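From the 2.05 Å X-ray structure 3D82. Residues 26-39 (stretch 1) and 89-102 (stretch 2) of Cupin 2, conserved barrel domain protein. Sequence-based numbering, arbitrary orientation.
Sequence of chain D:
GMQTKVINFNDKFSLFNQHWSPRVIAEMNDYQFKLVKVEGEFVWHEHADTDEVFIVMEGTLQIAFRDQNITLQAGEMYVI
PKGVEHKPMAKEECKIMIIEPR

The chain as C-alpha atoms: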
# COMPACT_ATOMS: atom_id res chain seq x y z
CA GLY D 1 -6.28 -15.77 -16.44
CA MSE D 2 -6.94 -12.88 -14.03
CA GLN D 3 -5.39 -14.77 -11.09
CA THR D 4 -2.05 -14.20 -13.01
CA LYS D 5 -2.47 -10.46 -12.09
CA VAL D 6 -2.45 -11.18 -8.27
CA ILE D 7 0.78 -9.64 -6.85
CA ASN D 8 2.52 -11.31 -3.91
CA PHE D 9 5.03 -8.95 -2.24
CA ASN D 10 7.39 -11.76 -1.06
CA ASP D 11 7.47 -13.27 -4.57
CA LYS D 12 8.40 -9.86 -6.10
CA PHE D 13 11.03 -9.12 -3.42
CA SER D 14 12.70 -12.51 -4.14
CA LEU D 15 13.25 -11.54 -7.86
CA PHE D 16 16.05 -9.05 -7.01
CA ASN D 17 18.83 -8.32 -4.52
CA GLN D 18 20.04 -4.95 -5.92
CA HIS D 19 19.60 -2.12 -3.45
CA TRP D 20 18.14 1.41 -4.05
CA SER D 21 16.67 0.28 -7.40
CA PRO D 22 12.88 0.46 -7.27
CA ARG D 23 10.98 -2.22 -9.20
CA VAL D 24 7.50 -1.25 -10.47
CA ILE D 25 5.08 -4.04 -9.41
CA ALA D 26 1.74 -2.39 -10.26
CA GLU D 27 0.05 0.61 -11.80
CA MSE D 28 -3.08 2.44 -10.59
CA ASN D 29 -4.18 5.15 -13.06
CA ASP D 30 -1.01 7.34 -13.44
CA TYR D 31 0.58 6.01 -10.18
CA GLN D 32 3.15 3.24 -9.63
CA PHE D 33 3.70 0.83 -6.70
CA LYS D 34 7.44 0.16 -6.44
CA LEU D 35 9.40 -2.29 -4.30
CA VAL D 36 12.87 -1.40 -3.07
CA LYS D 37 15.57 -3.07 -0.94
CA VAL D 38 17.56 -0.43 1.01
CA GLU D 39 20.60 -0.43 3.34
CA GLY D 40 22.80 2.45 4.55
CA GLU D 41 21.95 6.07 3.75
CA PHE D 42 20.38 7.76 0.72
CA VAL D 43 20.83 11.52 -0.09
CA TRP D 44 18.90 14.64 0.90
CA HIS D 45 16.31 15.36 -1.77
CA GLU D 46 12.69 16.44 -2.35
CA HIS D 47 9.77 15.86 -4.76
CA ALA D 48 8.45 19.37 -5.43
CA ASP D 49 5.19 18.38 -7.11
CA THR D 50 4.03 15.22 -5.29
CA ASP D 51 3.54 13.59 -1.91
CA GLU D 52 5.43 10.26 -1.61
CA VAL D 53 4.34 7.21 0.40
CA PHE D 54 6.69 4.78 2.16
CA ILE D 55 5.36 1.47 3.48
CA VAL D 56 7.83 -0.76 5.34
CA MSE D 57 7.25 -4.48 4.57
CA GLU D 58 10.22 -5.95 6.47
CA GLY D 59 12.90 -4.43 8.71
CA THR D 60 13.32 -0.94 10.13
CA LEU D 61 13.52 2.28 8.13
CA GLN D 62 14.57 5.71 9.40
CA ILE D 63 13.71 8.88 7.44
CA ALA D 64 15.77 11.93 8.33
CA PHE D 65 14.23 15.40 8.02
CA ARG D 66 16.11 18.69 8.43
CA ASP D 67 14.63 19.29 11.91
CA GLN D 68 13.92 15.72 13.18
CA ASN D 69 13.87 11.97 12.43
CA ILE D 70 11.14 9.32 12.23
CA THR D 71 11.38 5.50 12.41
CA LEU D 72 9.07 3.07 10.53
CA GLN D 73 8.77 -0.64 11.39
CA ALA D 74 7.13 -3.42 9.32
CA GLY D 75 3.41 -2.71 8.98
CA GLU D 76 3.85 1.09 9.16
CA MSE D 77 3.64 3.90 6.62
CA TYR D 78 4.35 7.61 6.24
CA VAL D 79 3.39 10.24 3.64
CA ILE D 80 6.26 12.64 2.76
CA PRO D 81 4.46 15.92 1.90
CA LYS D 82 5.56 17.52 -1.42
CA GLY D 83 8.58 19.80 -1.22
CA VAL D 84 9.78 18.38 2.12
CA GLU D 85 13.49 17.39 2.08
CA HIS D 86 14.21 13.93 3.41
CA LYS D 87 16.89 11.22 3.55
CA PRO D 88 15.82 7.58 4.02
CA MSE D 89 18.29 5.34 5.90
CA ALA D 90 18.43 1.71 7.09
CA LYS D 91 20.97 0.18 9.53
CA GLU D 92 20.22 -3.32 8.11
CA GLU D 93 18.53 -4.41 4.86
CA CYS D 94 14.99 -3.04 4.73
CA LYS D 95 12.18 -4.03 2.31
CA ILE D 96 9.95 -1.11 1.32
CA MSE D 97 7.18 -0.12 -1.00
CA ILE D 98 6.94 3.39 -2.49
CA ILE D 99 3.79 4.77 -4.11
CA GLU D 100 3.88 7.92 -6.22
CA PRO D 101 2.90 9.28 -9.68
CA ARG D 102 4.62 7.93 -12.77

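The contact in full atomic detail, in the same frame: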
# COMPACT_ATOMS: atom_id res chain seq x y z
N ALA D 26 3.12 -2.64 -9.85
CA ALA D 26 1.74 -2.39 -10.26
C ALA D 26 1.55 -0.95 -10.65
O ALA D 26 2.37 -0.09 -10.32
CB ALA D 26 0.79 -2.76 -9.13
N GLU D 27 0.46 -0.71 -11.38
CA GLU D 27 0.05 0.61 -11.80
C GLU D 27 -1.42 0.82 -11.48
O GLU D 27 -2.23 -0.07 -11.71
CB GLU D 27 0.31 0.79 -13.28
CG GLU D 27 1.79 0.82 -13.58
CD GLU D 27 2.08 1.33 -14.97
OE1 GLU D 27 1.65 0.67 -15.93
OE2 GLU D 27 2.75 2.39 -15.08
N MSE D 28 -1.72 2.00 -10.92
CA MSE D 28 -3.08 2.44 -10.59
C MSE D 28 -3.23 3.82 -11.22
O MSE D 28 -2.65 4.77 -10.73
CB MSE D 28 -3.25 2.53 -9.07
CG MSE D 28 -4.59 3.14 -8.61
SE MSE D 28 -4.52 3.50 -6.70
CE MSE D 28 -3.07 4.77 -6.55
N ASN D 29 -4.04 3.92 -12.27
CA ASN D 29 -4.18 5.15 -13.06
C ASN D 29 -2.75 5.57 -13.44
O ASN D 29 -1.98 4.73 -13.90
CB ASN D 29 -5.01 6.22 -12.28
CG ASN D 29 -6.39 5.73 -11.87
OD1 ASN D 29 -7.06 5.00 -12.61
ND2 ASN D 29 -6.81 6.14 -10.68
N ASP D 30 -2.36 6.81 -13.16
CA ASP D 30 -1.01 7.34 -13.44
C ASP D 30 -0.03 7.21 -12.26
O ASP D 30 0.95 7.96 -12.18
CB ASP D 30 -1.11 8.80 -13.96
CG ASP D 30 -1.78 9.76 -12.96
OD1 ASP D 30 -2.55 9.31 -12.08
OD2 ASP D 30 -1.58 10.99 -13.11
N TYR D 31 -0.28 6.28 -11.33
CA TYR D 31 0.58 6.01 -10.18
C TYR D 31 1.25 4.65 -10.32
O TYR D 31 0.77 3.77 -11.04
CB TYR D 31 -0.22 6.09 -8.87
CG TYR D 31 -0.50 7.49 -8.42
CD1 TYR D 31 -1.40 8.31 -9.13
CD2 TYR D 31 0.11 8.02 -7.26
CE1 TYR D 31 -1.64 9.64 -8.71
CE2 TYR D 31 -0.15 9.33 -6.83
CZ TYR D 31 -1.03 10.12 -7.55
OH TYR D 31 -1.25 11.40 -7.14
N GLN D 32 2.38 4.50 -9.65
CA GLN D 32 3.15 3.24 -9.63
C GLN D 32 3.42 2.80 -8.19
O GLN D 32 3.62 3.64 -7.31
CB GLN D 32 4.46 3.43 -10.36
CG GLN D 32 4.29 3.63 -11.88
CD GLN D 32 5.59 3.86 -12.59
OE1 GLN D 32 6.49 4.51 -12.06
NE2 GLN D 32 5.70 3.33 -13.81
N PHE D 33 3.36 1.48 -7.98
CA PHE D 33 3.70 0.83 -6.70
C PHE D 33 5.06 0.25 -7.01
O PHE D 33 5.19 -0.48 -7.99
CB PHE D 33 2.71 -0.27 -6.34
CG PHE D 33 1.35 0.25 -5.95
CD1 PHE D 33 0.50 0.82 -6.90
CD2 PHE D 33 0.92 0.18 -4.62
CE1 PHE D 33 -0.74 1.33 -6.54
CE2 PHE D 33 -0.35 0.68 -4.25
CZ PHE D 33 -1.16 1.27 -5.22
N LYS D 34 6.06 0.57 -6.19
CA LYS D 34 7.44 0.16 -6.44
C LYS D 34 8.03 -0.47 -5.20
O LYS D 34 7.91 0.09 -4.12
CB LYS D 34 8.27 1.40 -6.83
CG LYS D 34 7.92 1.95 -8.21
CD LYS D 34 7.90 3.46 -8.31
CE LYS D 34 9.22 4.14 -8.43
NZ LYS D 34 8.98 5.65 -8.49
N LEU D 35 8.71 -1.60 -5.39
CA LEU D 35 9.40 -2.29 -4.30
C LEU D 35 10.86 -1.93 -4.35
O LEU D 35 11.44 -1.84 -5.44
CB LEU D 35 9.22 -3.81 -4.41
CG LEU D 35 7.80 -4.35 -4.25
CD1 LEU D 35 7.90 -5.86 -4.18
CD2 LEU D 35 7.06 -3.80 -3.03
N VAL D 36 11.45 -1.74 -3.18
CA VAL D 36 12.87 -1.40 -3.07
C VAL D 36 13.49 -2.14 -1.87
O VAL D 36 12.82 -2.36 -0.85
CB VAL D 36 13.07 0.15 -2.86
CG1 VAL D 36 14.42 0.61 -3.42
CG2 VAL D 36 11.95 1.00 -3.50
N LYS D 37 14.75 -2.54 -2.03
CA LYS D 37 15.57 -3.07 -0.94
C LYS D 37 16.58 -1.96 -0.64
O LYS D 37 17.22 -1.46 -1.57
CB LYS D 37 16.25 -4.39 -1.33
CG LYS D 37 15.26 -5.55 -1.37
CD LYS D 37 15.90 -6.84 -1.81
CE LYS D 37 14.87 -7.96 -1.77
NZ LYS D 37 15.51 -9.32 -2.01
N VAL D 38 16.67 -1.53 0.62
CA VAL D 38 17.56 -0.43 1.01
C VAL D 38 18.45 -0.79 2.21
O VAL D 38 18.04 -1.56 3.07
CB VAL D 38 16.75 0.87 1.28
CG1 VAL D 38 15.98 1.29 0.02
CG2 VAL D 38 15.78 0.72 2.46
N GLU D 39 19.67 -0.25 2.22
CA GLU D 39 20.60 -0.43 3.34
C GLU D 39 21.60 0.73 3.31
O GLU D 39 22.05 1.11 2.24
CB GLU D 39 21.32 -1.78 3.27
CG GLU D 39 22.12 -2.08 4.55
CD GLU D 39 22.69 -3.49 4.62
OE1 GLU D 39 22.24 -4.39 3.88
OE2 GLU D 39 23.60 -3.69 5.45
N MSE D 89 17.12 6.09 5.41
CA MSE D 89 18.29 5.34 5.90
C MSE D 89 17.83 4.03 6.54
O MSE D 89 16.74 3.98 7.11
CB MSE D 89 19.01 6.12 7.00
CG MSE D 89 19.35 7.55 6.68
SE MSE D 89 19.99 8.40 8.27
CE MSE D 89 18.33 8.47 9.34
N ALA D 90 18.69 3.01 6.48
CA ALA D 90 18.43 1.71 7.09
C ALA D 90 19.74 1.13 7.62
O ALA D 90 20.70 1.01 6.89
CB ALA D 90 17.79 0.78 6.09
N LYS D 91 19.78 0.78 8.91
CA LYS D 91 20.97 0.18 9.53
C LYS D 91 21.23 -1.23 8.95
O LYS D 91 22.38 -1.60 8.73
CB LYS D 91 20.82 0.14 11.06
CG LYS D 91 20.70 1.54 11.72
CD LYS D 91 20.53 1.48 13.26
N GLU D 92 20.16 -1.99 8.72
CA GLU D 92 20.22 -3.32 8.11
C GLU D 92 19.33 -3.29 6.88
O GLU D 92 18.58 -2.32 6.70
CB GLU D 92 19.72 -4.37 9.11
CG GLU D 92 20.59 -4.54 10.38
CD GLU D 92 21.82 -5.42 10.18
OE1 GLU D 92 22.90 -5.07 10.72
OE2 GLU D 92 21.71 -6.46 9.51
N GLU D 93 19.38 -4.35 6.06
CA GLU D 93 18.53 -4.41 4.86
C GLU D 93 17.07 -4.20 5.25
O GLU D 93 16.58 -4.78 6.23
CB GLU D 93 18.69 -5.70 4.04
CG GLU D 93 17.77 -5.76 2.79
CD GLU D 93 18.03 -6.93 1.86
OE1 GLU D 93 17.26 -7.93 1.91
OE2 GLU D 93 19.01 -6.87 1.09
N CYS D 94 16.39 -3.35 4.48
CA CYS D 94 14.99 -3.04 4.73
C CYS D 94 14.21 -3.17 3.42
O CYS D 94 14.67 -2.70 2.38
CB CYS D 94 14.90 -1.65 5.30
SG CYS D 94 13.25 -1.17 5.74
N LYS D 95 13.04 -3.81 3.47
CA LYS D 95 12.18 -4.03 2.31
C LYS D 95 11.05 -3.03 2.39
O LYS D 95 10.27 -3.05 3.37
CB LYS D 95 11.65 -5.47 2.28
CG LYS D 95 12.74 -6.50 2.04
CD LYS D 95 12.22 -7.94 2.09
CE LYS D 95 13.38 -8.93 2.15
NZ LYS D 95 12.90 -10.33 2.31
N ILE D 96 10.96 -2.16 1.38
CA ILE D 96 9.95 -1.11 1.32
C ILE D 96 9.16 -1.09 0.04
O ILE D 96 9.56 -1.68 -0.97
CB ILE D 96 10.58 0.30 1.55
CG1 ILE D 96 11.52 0.72 0.40
CG2 ILE D 96 11.32 0.31 2.88
CD1 ILE D 96 12.02 2.18 0.47
N MSE D 97 8.03 -0.40 0.12
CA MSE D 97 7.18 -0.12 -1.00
C MSE D 97 6.97 1.39 -1.05
O MSE D 97 6.69 2.01 -0.02
CB MSE D 97 5.83 -0.86 -0.95
CG MSE D 97 5.01 -0.60 -2.21
SE MSE D 97 3.65 -1.89 -2.57
CE MSE D 97 2.46 -1.35 -1.19
N ILE D 98 7.15 1.96 -2.23
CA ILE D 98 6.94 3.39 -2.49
C ILE D 98 5.80 3.52 -3.49
O ILE D 98 5.72 2.74 -4.44
CB ILE D 98 8.19 4.07 -3.08
CG1 ILE D 98 9.33 4.09 -2.07
CG2 ILE D 98 7.90 5.52 -3.47
CD1 ILE D 98 10.69 4.45 -2.76
N ILE D 99 4.92 4.49 -3.24
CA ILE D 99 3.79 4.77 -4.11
C ILE D 99 3.84 6.25 -4.44
O ILE D 99 3.93 7.10 -3.53
CB ILE D 99 2.42 4.41 -3.47
CG1 ILE D 99 2.42 2.99 -2.87
CG2 ILE D 99 1.29 4.55 -4.53
CD1 ILE D 99 1.17 2.66 -2.06
N GLU D 100 3.82 6.55 -5.73
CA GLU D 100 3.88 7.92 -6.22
C GLU D 100 3.53 7.97 -7.71
O GLU D 100 3.58 6.92 -8.37
CB GLU D 100 5.30 8.50 -5.98
CG GLU D 100 6.44 7.75 -6.73
CD GLU D 100 7.83 8.21 -6.26
OE1 GLU D 100 7.93 9.21 -5.50
OE2 GLU D 100 8.82 7.56 -6.66
N PRO D 101 3.23 9.17 -8.25
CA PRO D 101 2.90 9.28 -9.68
C PRO D 101 4.02 8.80 -10.57
O PRO D 101 5.18 8.82 -10.15
CB PRO D 101 2.71 10.80 -9.88
CG PRO D 101 2.37 11.32 -8.56
CD PRO D 101 3.17 10.49 -7.60
N ARG D 102 3.65 8.35 -11.76
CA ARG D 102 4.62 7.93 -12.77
C ARG D 102 5.36 9.17 -13.26
O ARG D 102 4.77 10.25 -13.44
CB ARG D 102 3.94 7.21 -13.94
CG ARG D 102 4.91 6.76 -15.00
CD ARG D 102 4.34 5.76 -15.94
NE ARG D 102 5.34 5.26 -16.88
CZ ARG D 102 5.15 4.25 -17.74
NH1 ARG D 102 3.98 3.60 -17.81
NH2 ARG D 102 6.15 3.89 -18.55
OXT ARG D 102 6.57 9.09 -13.47
O HOH W 1 1.79 11.10 -13.55
O HOH W 2 13.61 -11.08 -0.56
O HOH W 3 21.46 -6.30 6.38

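Antiparallel strands illustrate how a regular backbone ladder sends alternate side chains to opposite faces, and this pair from a cupin barrel is a clear case. The shortest polar contact between side chains is the salt bridge from Lys34 NZ to Glu100 OE2, 2.7 Å long, which links residues two steps apart in register on the same face of the sheet. A longer bridge, Glu27 OE2 to Arg102 NH1 at 3.2 Å, ties the C-terminal residue to the strand before the turn, and Gln32 NE2 lies over one face of that guanidinium.

Beneath these lies the ladder itself. The strand 31-39 runs antiparallel to the one ending at Pro101, and Gln32, Lys34, Val36 and Val38 each exchange two backbone hydrogen bonds with Glu100, Ile98, Ile96 and Cys94, respectively. The weak one is Glu100 N to Gln32 O at 3.3 Å. Arg102 N extends the series to Asp30 O, 2.8 Å away, in the Met28-Tyr31 type II' turn.

Alternation then divides the packing. With Lys34 and Glu100 lie Val36, Val38, Ile96 and Ile98, where Val36 CG2 meets Ile98 CD1 at 3.7 Å. On the other face, Ile99 CG2 sits over the Phe33 ring in a CH-pi contact, while selenomethionine Met97 brings its selenium to the ring edge. At the end of the ladder, Pro101 CG sits over one face of the Tyr31 ring in a CH-pi contact.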